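Local coordinates for putative exported protein (Bordetella pertussis, PDB 2DVZ), which probably serves as the periplasmic solute receptor of a tripartite tricarboxylate-type transport system, binding glutamate in the cleft of a periplasmic binding protein fold, at residues 160-163 and 164-168; 182-186 and 187-191; 251-254 and 255-259; 285-288 and 289-292; 294-297 and 298-302. All coordinates share one frame; numbering follows the deposited sequence.

Contact 1 of 5, residues 160-163 and 164-168; sequences ESFK and MATGT
Phe-162 and Lys-163 meet Thr-166 and Thr-168 in a local contact that closes the C-terminal end of helix 154-166, the helix of a beta-alpha-beta unit between strands 145-148 and 171-174. The last turn is drawn in by Phe-162 O, which accepts from Thr-166 N and, at 2.6 Å, from Thr-166 OG1; the two donors approach from opposite faces of the carbonyl plane. Threonine suits the place because a chi1 of 62° turns its hydroxyl back to the carbonyl one turn earlier and its methyl to the aromatic side chain: CG2 stands over the Phe-162 ring, 4.2 Å from the centroid. Thr-166 OG1 also accepts from Thr-168 OG1 at 2.8 Å, which ties the exit to the helix. Lys-163 O receives Thr-168 N on an in-plane lone pair at 3.1 Å, with a weak bond from Gly-167 N. Glycine fits that exit position, where phi turns positive. One turn back, Lys-163 NZ bridges to the syn lone pair of Glu-160 OE2. These charged ends have further partners: NZ donates to Ile-170 O, and OE2 bonds Tyr-146 OH. Phe-162 packs on Phe-130 and Leu-134 of helix 130-138 and meets Phe-194 of strand 192-196 edge-to-face.

Contact 2 of 5, residues 182-186 and 187-191; sequences VADAV and GGQIE
Asp-184 O and Gln-189 N, 2.9 Å apart, make the outer hydrogen bond of a Schellman motif that ends helix 178-187 and turns the chain toward strand 192-196. Its inner bond, Gly-188 N to Ala-185 O, is weak at 3.4 Å, and Gly-188 N also reaches Asp-184 O weakly. The last sound helical bond runs from Gly-187 N to Ala-183 O at 2.9 Å. Glycine suits the C-prime place: Gly-188 has a phi of 92°, and no CB stands against the preceding carbonyl oxygen.

Apolar packing follows the reversal. Ile-190 folds back against the helix end, its CG1 lying 3.8 Å from Ala-185 CB; with chi1 at 51° the CG1-CD1 arm lies over the Ala-185 backbone. The small alanine lets this arm come close, with Ile-190 CG1 only 3.4 Å from Ala-185 N. A CA-H...O contact from Ala-185 to Ile-190 O, 3.6 Å between CA and O, supplements it.

Among polar groups, Asp-184 OD2 is hydrogen-bonded to Tyr-175 OH. Two carbonyls at the helix end thus find partners in the turn and beside it: Asp-184 O takes Gln-189 N, and Ala-185 O, held only weakly by Gly-188 N, also accepts from Asn-122 ND2.

Contact 3 of 5, residues 251-254 and 255-259; sequences TPMD and VVNKL
The Asp-254 carboxylate, the flat group that carries this contact, receives Lys-258 NZ on the syn side, between its two oxygens. NZ uses the syn lone pair of OD2 at 2.9 Å, and its second bond, to OD1 at 3.3 Å, is weak; the ammonium therefore leans toward one oxygen in an i to i+4 salt bridge. Asp-254 CG is anti to the backbone N (chi1 179°), which swings the acid along the helix, and the extended lysine chain brings NZ up to it. The other flat group, the Asn-257 amide, has ND2 close to Met-253 O, but the angle is too poor for a hydrogen bond.

Pro-252 is the N-cap of helix 253-267. Its ring restricts phi (-57°) right before the helix, and its carbonyl accepts Val-256 N at 3.2 Å in a nearly straight bond, with a weak one from Val-255 N. The first full turn continues with Asn-257 N to Met-253 O, 2.8 Å.

On the buried side, Thr-251 CG2 and Val-255 CG1 are 3.3 Å apart, tighter than ordinary van der Waals contact. Thr-251 OG1 meanwhile bonds Pro-248 O, so the threonine offers its methyl to the valine and its hydroxyl to the preceding chain. Selenomethionine Met-253 reaches with CE toward Val-256 CG1, and Val-256 itself packs on Gln-107 of strand 106-121.

An acid in the first turn, near the positive end of the helix dipole, should be favoured electrostatically, though solvent probably weakens its salt bridge; the buried methyls of Thr-251 and Val-255 join the helix start to the fold.

Contact 4 of 5, residues 285-288 and 289-292; sequences GNTP and EEFA
Thr-287 and Glu-290 bend toward each other at an oblique angle, each side chain reaching the other's backbone. Thr-287 OG1 accepts from Glu-290 N at 3.1 Å, while Glu-290 OE2 accepts from Thr-287 N at 2.9 Å. The second bond is nearly straight at the hydrogen, 165°, but meets the carboxylate on its anti side and somewhat out of its plane. With chi1 at 63°, the Thr-287 hydroxyl lies between its own N and carbonyl carbon, folded over the helix start; the extended Glu-290 chain runs back past it to the amide.

Asn-286 and Glu-290 run antiparallel alongside each other, amide and carboxylate planes inclined by 36°, with Asn-286 CB 3.1 Å from Glu-290 OE2. The reciprocal bonds of Thr-287 and Glu-290 make a capping box, Thr-287 being the N-cap of helix 288-307. Thr-287 OG1 gives Glu-290 N an acceptor that the helix start lacks, while the Glu-290 carboxylate takes the N-cap's own N-H. Pro-288 opens the first turn, where its missing N-H costs nothing; its carbonyl takes Ala-292 N at 2.9 Å, next to the bond from Phe-291 N to Thr-287 O. Asn-286 lies roughly perpendicular to Phe-291, and its amide is fixed by two outside partners, OD1 accepting from Asn-111 N and ND2 donating to Glu-294 OE1. The Phe-291 ring leads away from the cap and meets Trp-242 edge-to-face.

Contact 5 of 5, residues 294-297 and 298-302; sequences EIKE and QYDWA
Glu-294 O is gripped by two donors: Gln-298 N at 2.9 Å, one helical turn on, and a water that donates a weak bond from 3.4 Å. The same water accepts from Gln-298 NE2 at 3.0 Å, so the glutamine is tied to this carbonyl twice, once through its backbone and once through its side-chain amide. A chain bent at chi2 (-65°) curls Gln-298 back along the helix far enough for the water to span the gap. Glutamine suits a place that needs a polar end on a long apolar stem, and its side chain packs against Val-84 and Ala-88 of helix 84-93 and Trp-242 of strand 241-248.

Regular i to i+4 bonds run through this middle part of helix 288-307, among them Asp-300 N to Lys-296 O at 2.8 Å. The side chains of that last pair also meet: Lys-296 NZ makes a salt bridge with Asp-300 OD2, long at 3.2 Å and weak as a hydrogen bond. A bend at chi2 carries the lysine chain along the helix to the acid, CE coming 3.3 Å from Asp-300 OD2, and a chi4 of -21°, far from staggered, places NZ at some strain.

Ile-295, with Met-87 and Trp-242 against it, and Tyr-299, lying on Pro-91 and Pro-102, serve the packed side. The helix is thus amphipathic: a loose charge pair lies on its outer side, where solvent would weaken its pull, and larger apolar surfaces face the fold.

The five contacts are all local to a helix or its ends and follow one another along the chain without overlap. Contacts 3, 4 and 5 form a chain in space: contact 3 touches contact 4 through Val-256 CG1 and Pro-288 CG, 3.8 Å apart, and contact 4 touches contact 5 where Asn-286 ND2 and Glu-294 OE1 lie 2.8 Å apart. Contact 2 stands apart, while contact 1 approaches contact 5 to about 5 Å between nearest atoms without touching; both have centres about 42 Å from that of contact 3. Contact 5 comes closest to the bound glutamate, the Gln-298 side chain being about 9 Å away; in contact 4 the side chain of Phe-291 is about 7 Å from that of Tyr-243, a glutamate-binding residue.

Contact 1 of 5, residues 160-163 and 164-168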
# COMPACT_ATOMS: atom_id res chain seq x y z
N GLU A 160 -1.88 -9.49 11.23
CA GLU A 160 -2.62 -9.73 12.45
C GLU A 160 -3.99 -10.27 12.16
O GLU A 160 -4.49 -11.12 12.88
CB GLU A 160 -2.71 -8.43 13.27
CG GLU A 160 -1.36 -8.01 13.97
CD GLU A 160 -0.67 -9.17 14.72
OE1 GLU A 160 -1.28 -9.76 15.65
OE2 GLU A 160 0.49 -9.50 14.38
N SER A 161 -4.60 -9.73 11.11
CA SER A 161 -5.84 -10.29 10.54
C SER A 161 -5.71 -11.75 10.08
O SER A 161 -6.62 -12.57 10.31
CB SER A 161 -6.32 -9.42 9.38
OG SER A 161 -6.89 -8.26 9.94
N PHE A 162 -4.59 -12.04 9.42
CA PHE A 162 -4.27 -13.38 8.98
C PHE A 162 -4.20 -14.37 10.15
O PHE A 162 -4.77 -15.47 10.12
CB PHE A 162 -2.94 -13.30 8.23
CG PHE A 162 -2.43 -14.62 7.74
CD1 PHE A 162 -2.69 -15.03 6.44
CD2 PHE A 162 -1.72 -15.48 8.58
CE1 PHE A 162 -2.25 -16.24 5.98
CE2 PHE A 162 -1.27 -16.71 8.13
CZ PHE A 162 -1.52 -17.08 6.81
N LYS A 163 -3.44 -13.97 11.17
CA LYS A 163 -3.27 -14.73 12.40
C LYS A 163 -4.62 -15.06 13.03
O LYS A 163 -4.90 -16.21 13.35
CB LYS A 163 -2.39 -13.93 13.38
CG LYS A 163 -0.96 -13.96 12.98
CD LYS A 163 -0.10 -12.95 13.70
CE LYS A 163 -0.07 -13.18 15.19
NZ LYS A 163 0.92 -12.21 15.76
N MSE A 164 -5.47 -14.05 13.16
CA MSE A 164 -6.77 -14.22 13.78
C MSE A 164 -7.70 -15.16 13.00
O MSE A 164 -8.42 -15.99 13.58
CB MSE A 164 -7.39 -12.81 13.96
CG MSE A 164 -8.74 -12.77 14.72
SE MSE A 164 -8.54 -13.45 16.56
CE MSE A 164 -7.52 -11.95 17.36
N ALA A 165 -7.70 -15.03 11.68
CA ALA A 165 -8.63 -15.77 10.83
C ALA A 165 -8.20 -17.20 10.64
O ALA A 165 -9.05 -18.08 10.46
CB ALA A 165 -8.79 -15.09 9.48
N THR A 166 -6.89 -17.44 10.65
CA THR A 166 -6.36 -18.76 10.36
C THR A 166 -5.99 -19.46 11.65
O THR A 166 -5.71 -20.63 11.64
CB THR A 166 -5.12 -18.74 9.38
OG1 THR A 166 -4.04 -18.01 9.97
CG2 THR A 166 -5.45 -18.11 8.04
N GLY A 167 -5.99 -18.77 12.79
CA GLY A 167 -5.55 -19.42 14.02
C GLY A 167 -4.06 -19.77 13.98
O GLY A 167 -3.65 -20.88 14.35
N THR A 168 -3.25 -18.82 13.52
CA THR A 168 -1.82 -18.99 13.52
C THR A 168 -1.18 -17.96 14.43
O THR A 168 -1.84 -17.00 14.86
CB THR A 168 -1.24 -18.98 12.08
OG1 THR A 168 -1.68 -17.81 11.42
CG2 THR A 168 -1.73 -20.24 11.26

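Contact 2 of 5, residues 182-186 and 187-191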
# COMPACT_ATOMS: atom_id res chain seq x y z
N VAL A 182 11.21 -6.73 2.01
CA VAL A 182 11.35 -7.64 0.87
C VAL A 182 12.77 -8.22 0.84
O VAL A 182 12.97 -9.44 0.62
CB VAL A 182 10.92 -6.95 -0.48
CG1 VAL A 182 11.44 -7.73 -1.71
CG2 VAL A 182 9.40 -6.74 -0.56
N ALA A 183 13.76 -7.37 1.09
CA ALA A 183 15.16 -7.82 1.12
C ALA A 183 15.47 -8.78 2.31
O ALA A 183 16.25 -9.73 2.15
CB ALA A 183 16.10 -6.63 1.11
N ASP A 184 14.89 -8.55 3.48
CA ASP A 184 15.05 -9.52 4.56
C ASP A 184 14.34 -10.86 4.33
O ASP A 184 14.89 -11.90 4.65
CB ASP A 184 14.68 -8.92 5.91
CG ASP A 184 15.85 -8.21 6.56
OD1 ASP A 184 16.82 -7.90 5.82
OD2 ASP A 184 15.80 -7.94 7.78
N ALA A 185 13.14 -10.81 3.75
CA ALA A 185 12.41 -12.01 3.36
C ALA A 185 13.15 -12.78 2.25
O ALA A 185 13.23 -14.03 2.29
CB ALA A 185 11.01 -11.68 2.95
N VAL A 186 13.72 -12.05 1.29
CA VAL A 186 14.52 -12.70 0.25
C VAL A 186 15.79 -13.32 0.87
O VAL A 186 16.22 -14.41 0.47
CB VAL A 186 14.87 -11.75 -0.93
CG1 VAL A 186 15.94 -12.38 -1.83
CG2 VAL A 186 13.63 -11.36 -1.71
N GLY A 187 16.35 -12.66 1.89
CA GLY A 187 17.55 -13.13 2.57
C GLY A 187 17.32 -14.19 3.65
O GLY A 187 18.27 -14.82 4.11
N GLY A 188 16.08 -14.38 4.10
CA GLY A 188 15.77 -15.40 5.08
C GLY A 188 15.83 -14.89 6.51
O GLY A 188 15.64 -15.67 7.45
N GLN A 189 16.06 -13.59 6.70
CA GLN A 189 16.10 -13.05 8.08
C GLN A 189 14.67 -13.04 8.66
O GLN A 189 14.49 -13.04 9.88
CB GLN A 189 16.76 -11.66 8.14
CG GLN A 189 18.28 -11.68 7.88
CD GLN A 189 18.62 -11.75 6.39
OE1 GLN A 189 17.75 -11.54 5.54
NE2 GLN A 189 19.87 -12.05 6.07
N ILE A 190 13.66 -13.04 7.78
CA ILE A 190 12.25 -13.30 8.16
C ILE A 190 11.82 -14.38 7.16
O ILE A 190 12.30 -14.39 6.04
CB ILE A 190 11.35 -12.00 8.08
CG1 ILE A 190 11.52 -11.33 6.71
CG2 ILE A 190 11.68 -11.03 9.22
CD1 ILE A 190 10.73 -10.07 6.45
N GLU A 191 10.96 -15.30 7.59
CA GLU A 191 10.52 -16.41 6.73
C GLU A 191 9.32 -15.96 5.84
O GLU A 191 9.18 -16.39 4.69
CB GLU A 191 10.19 -17.66 7.59
CG GLU A 191 11.36 -18.22 8.54
CD GLU A 191 11.80 -17.35 9.81
OE1 GLU A 191 10.97 -16.62 10.43
OE2 GLU A 191 13.02 -17.45 10.20

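Contact 3 of 5, residues 251-254 and 255-259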
# COMPACT_ATOMS: atom_id res chain seq x y z
N THR A 251 -6.43 23.44 -0.94
CA THR A 251 -5.80 23.59 -2.25
C THR A 251 -6.93 23.86 -3.26
O THR A 251 -7.97 23.17 -3.25
CB THR A 251 -4.90 22.35 -2.59
OG1 THR A 251 -3.89 22.18 -1.57
CG2 THR A 251 -4.21 22.48 -3.92
N PRO A 252 -6.78 24.91 -4.07
CA PRO A 252 -7.84 25.33 -5.02
C PRO A 252 -8.25 24.20 -5.97
O PRO A 252 -7.41 23.35 -6.34
CB PRO A 252 -7.18 26.43 -5.82
CG PRO A 252 -6.10 26.99 -4.89
CD PRO A 252 -5.58 25.78 -4.15
N MSE A 253 -9.51 24.21 -6.36
CA MSE A 253 -10.07 23.20 -7.28
C MSE A 253 -9.40 23.23 -8.64
O MSE A 253 -9.25 22.20 -9.27
CB MSE A 253 -11.61 23.34 -7.42
CG MSE A 253 -12.38 23.01 -6.13
SE MSE A 253 -11.94 21.20 -5.40
CE MSE A 253 -12.50 20.06 -6.93
N ASP A 254 -8.99 24.42 -9.06
CA ASP A 254 -8.18 24.59 -10.27
C ASP A 254 -6.98 23.66 -10.26
O ASP A 254 -6.73 22.97 -11.25
CB ASP A 254 -7.69 26.05 -10.46
CG ASP A 254 -6.83 26.21 -11.72
OD1 ASP A 254 -7.36 26.07 -12.86
OD2 ASP A 254 -5.60 26.45 -11.58
N VAL A 255 -6.26 23.66 -9.15
CA VAL A 255 -5.08 22.84 -8.94
C VAL A 255 -5.42 21.34 -8.98
O VAL A 255 -4.81 20.59 -9.73
CB VAL A 255 -4.36 23.22 -7.59
CG1 VAL A 255 -3.43 22.08 -7.10
CG2 VAL A 255 -3.63 24.56 -7.71
N VAL A 256 -6.42 20.95 -8.17
CA VAL A 256 -6.99 19.60 -8.11
C VAL A 256 -7.37 19.06 -9.49
O VAL A 256 -6.97 17.96 -9.87
CB VAL A 256 -8.22 19.53 -7.11
CG1 VAL A 256 -8.79 18.13 -7.03
CG2 VAL A 256 -7.84 19.97 -5.74
N ASN A 257 -8.14 19.83 -10.25
CA ASN A 257 -8.56 19.39 -11.59
C ASN A 257 -7.42 19.37 -12.58
O ASN A 257 -7.43 18.57 -13.48
CB ASN A 257 -9.71 20.27 -12.12
CG ASN A 257 -10.97 20.16 -11.28
OD1 ASN A 257 -11.43 19.06 -10.97
ND2 ASN A 257 -11.54 21.31 -10.93
N LYS A 258 -6.47 20.27 -12.45
CA LYS A 258 -5.32 20.20 -13.32
C LYS A 258 -4.54 18.92 -13.11
O LYS A 258 -4.21 18.24 -14.06
CB LYS A 258 -4.43 21.45 -13.19
CG LYS A 258 -4.86 22.57 -14.13
CD LYS A 258 -4.09 23.85 -13.83
CE LYS A 258 -4.47 24.97 -14.76
NZ LYS A 258 -4.32 26.32 -14.13
N LEU A 259 -4.24 18.61 -11.85
CA LEU A 259 -3.52 17.41 -11.45
C LEU A 259 -4.25 16.13 -11.81
O LEU A 259 -3.64 15.18 -12.27
CB LEU A 259 -3.29 17.41 -9.93
CG LEU A 259 -2.32 18.46 -9.37
CD1 LEU A 259 -2.45 18.53 -7.86
CD2 LEU A 259 -0.88 18.12 -9.80

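Contact 4 of 5, residues 285-288 and 289-292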
# COMPACT_ATOMS: atom_id res chain seq x y z
N GLY A 285 -7.94 6.36 -11.58
CA GLY A 285 -8.10 7.67 -12.19
C GLY A 285 -9.54 8.14 -12.02
O GLY A 285 -10.10 8.77 -12.91
N ASN A 286 -10.11 7.81 -10.85
CA ASN A 286 -11.47 8.21 -10.47
C ASN A 286 -11.48 9.68 -9.99
O ASN A 286 -10.45 10.35 -10.00
CB ASN A 286 -12.02 7.26 -9.40
CG ASN A 286 -11.22 7.31 -8.09
OD1 ASN A 286 -10.24 8.03 -7.99
ND2 ASN A 286 -11.67 6.55 -7.07
N THR A 287 -12.64 10.17 -9.57
CA THR A 287 -12.78 11.58 -9.23
C THR A 287 -12.33 11.79 -7.80
O THR A 287 -12.29 10.81 -7.03
CB THR A 287 -14.22 12.07 -9.40
OG1 THR A 287 -15.08 11.35 -8.49
CG2 THR A 287 -14.69 11.86 -10.81
N PRO A 288 -12.01 13.06 -7.43
CA PRO A 288 -11.73 13.39 -6.02
C PRO A 288 -12.76 12.78 -5.06
O PRO A 288 -12.36 12.19 -4.07
CB PRO A 288 -11.77 14.92 -6.01
CG PRO A 288 -11.34 15.29 -7.38
CD PRO A 288 -11.86 14.24 -8.30
N GLU A 289 -14.05 12.92 -5.37
CA GLU A 289 -15.13 12.43 -4.53
C GLU A 289 -15.19 10.90 -4.44
O GLU A 289 -15.55 10.32 -3.39
CB GLU A 289 -16.51 12.94 -5.01
CG GLU A 289 -16.65 14.42 -5.11
CD GLU A 289 -16.20 14.97 -6.46
OE1 GLU A 289 -15.39 14.32 -7.16
OE2 GLU A 289 -16.69 16.06 -6.84
N GLU A 290 -14.89 10.25 -5.55
CA GLU A 290 -14.91 8.79 -5.58
C GLU A 290 -13.78 8.27 -4.69
O GLU A 290 -13.98 7.32 -3.90
CB GLU A 290 -14.85 8.27 -7.02
CG GLU A 290 -16.20 8.38 -7.78
CD GLU A 290 -16.04 8.21 -9.30
OE1 GLU A 290 -17.03 7.89 -9.99
OE2 GLU A 290 -14.91 8.38 -9.82
N PHE A 291 -12.62 8.92 -4.79
CA PHE A 291 -11.47 8.60 -3.93
C PHE A 291 -11.78 8.86 -2.44
O PHE A 291 -11.50 8.01 -1.59
CB PHE A 291 -10.22 9.35 -4.41
CG PHE A 291 -8.92 8.86 -3.78
CD1 PHE A 291 -8.75 7.51 -3.40
CD2 PHE A 291 -7.84 9.76 -3.62
CE1 PHE A 291 -7.57 7.06 -2.83
CE2 PHE A 291 -6.63 9.32 -3.06
CZ PHE A 291 -6.50 7.95 -2.66
N ALA A 292 -12.39 10.01 -2.14
CA ALA A 292 -12.76 10.35 -0.74
C ALA A 292 -13.67 9.28 -0.15
O ALA A 292 -13.60 8.96 1.05
CB ALA A 292 -13.43 11.74 -0.66

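Contact 5 of 5, residues 294-297 and 298-302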
# COMPACT_ATOMS: atom_id res chain seq x y z
N GLU A 294 -13.70 6.03 -1.12
CA GLU A 294 -12.78 4.92 -0.89
C GLU A 294 -11.99 5.11 0.39
O GLU A 294 -11.89 4.17 1.19
CB GLU A 294 -11.83 4.75 -2.09
CG GLU A 294 -12.59 4.28 -3.35
CD GLU A 294 -11.80 4.34 -4.62
OE1 GLU A 294 -10.88 5.18 -4.78
OE2 GLU A 294 -12.14 3.52 -5.49
N ILE A 295 -11.49 6.33 0.60
CA ILE A 295 -10.73 6.66 1.80
C ILE A 295 -11.54 6.41 3.04
O ILE A 295 -11.02 5.79 3.99
CB ILE A 295 -10.17 8.13 1.78
CG1 ILE A 295 -9.01 8.22 0.78
CG2 ILE A 295 -9.75 8.57 3.21
CD1 ILE A 295 -8.70 9.61 0.30
N LYS A 296 -12.78 6.91 3.05
CA LYS A 296 -13.74 6.74 4.15
C LYS A 296 -14.10 5.27 4.38
O LYS A 296 -14.14 4.79 5.52
CB LYS A 296 -15.01 7.54 3.83
CG LYS A 296 -16.11 7.47 4.86
CD LYS A 296 -15.70 8.22 6.15
CE LYS A 296 -16.76 8.14 7.27
NZ LYS A 296 -18.12 7.81 6.70
N GLU A 297 -14.34 4.54 3.29
CA GLU A 297 -14.52 3.08 3.39
C GLU A 297 -13.37 2.42 4.11
O GLU A 297 -13.60 1.69 5.05
CB GLU A 297 -14.71 2.45 2.02
CG GLU A 297 -16.10 2.68 1.51
CD GLU A 297 -16.23 2.43 0.01
OE1 GLU A 297 -15.20 2.23 -0.71
OE2 GLU A 297 -17.41 2.43 -0.44
N GLN A 298 -12.14 2.67 3.69
CA GLN A 298 -11.02 2.00 4.34
C GLN A 298 -10.90 2.45 5.80
O GLN A 298 -10.68 1.63 6.66
CB GLN A 298 -9.70 2.22 3.58
CG GLN A 298 -9.65 1.59 2.19
CD GLN A 298 -9.72 0.05 2.17
OE1 GLN A 298 -9.30 -0.63 3.10
NE2 GLN A 298 -10.19 -0.48 1.08
N TYR A 299 -11.01 3.74 6.05
CA TYR A 299 -10.98 4.30 7.39
C TYR A 299 -11.97 3.62 8.30
O TYR A 299 -11.62 3.18 9.39
CB TYR A 299 -11.29 5.79 7.32
CG TYR A 299 -11.24 6.52 8.64
CD1 TYR A 299 -10.10 7.20 9.03
CD2 TYR A 299 -12.35 6.53 9.49
CE1 TYR A 299 -10.04 7.89 10.26
CE2 TYR A 299 -12.31 7.21 10.73
CZ TYR A 299 -11.15 7.89 11.09
OH TYR A 299 -11.11 8.56 12.29
N ASP A 300 -13.22 3.51 7.87
CA ASP A 300 -14.24 2.89 8.69
C ASP A 300 -13.96 1.44 8.93
O ASP A 300 -14.14 0.95 10.05
CB ASP A 300 -15.64 3.08 8.07
CG ASP A 300 -16.12 4.52 8.17
OD1 ASP A 300 -15.50 5.32 8.94
OD2 ASP A 300 -17.11 4.86 7.50
N TRP A 301 -13.50 0.74 7.89
CA TRP A 301 -13.16 -0.66 8.03
C TRP A 301 -12.01 -0.87 9.07
O TRP A 301 -12.12 -1.74 9.92
CB TRP A 301 -12.86 -1.25 6.66
CG TRP A 301 -12.08 -2.50 6.72
CD1 TRP A 301 -12.58 -3.78 6.86
CD2 TRP A 301 -10.66 -2.64 6.63
NE1 TRP A 301 -11.56 -4.69 6.87
CE2 TRP A 301 -10.36 -4.02 6.73
CE3 TRP A 301 -9.60 -1.72 6.49
CZ2 TRP A 301 -9.04 -4.52 6.70
CZ3 TRP A 301 -8.28 -2.21 6.46
CH2 TRP A 301 -8.02 -3.60 6.57
N ALA A 302 -10.96 -0.04 9.03
CA ALA A 302 -9.85 -0.13 9.99
C ALA A 302 -10.29 0.11 11.46
O ALA A 302 -9.80 -0.56 12.38
CB ALA A 302 -8.67 0.79 9.60
O HOH W 1 -11.57 1.43 -0.83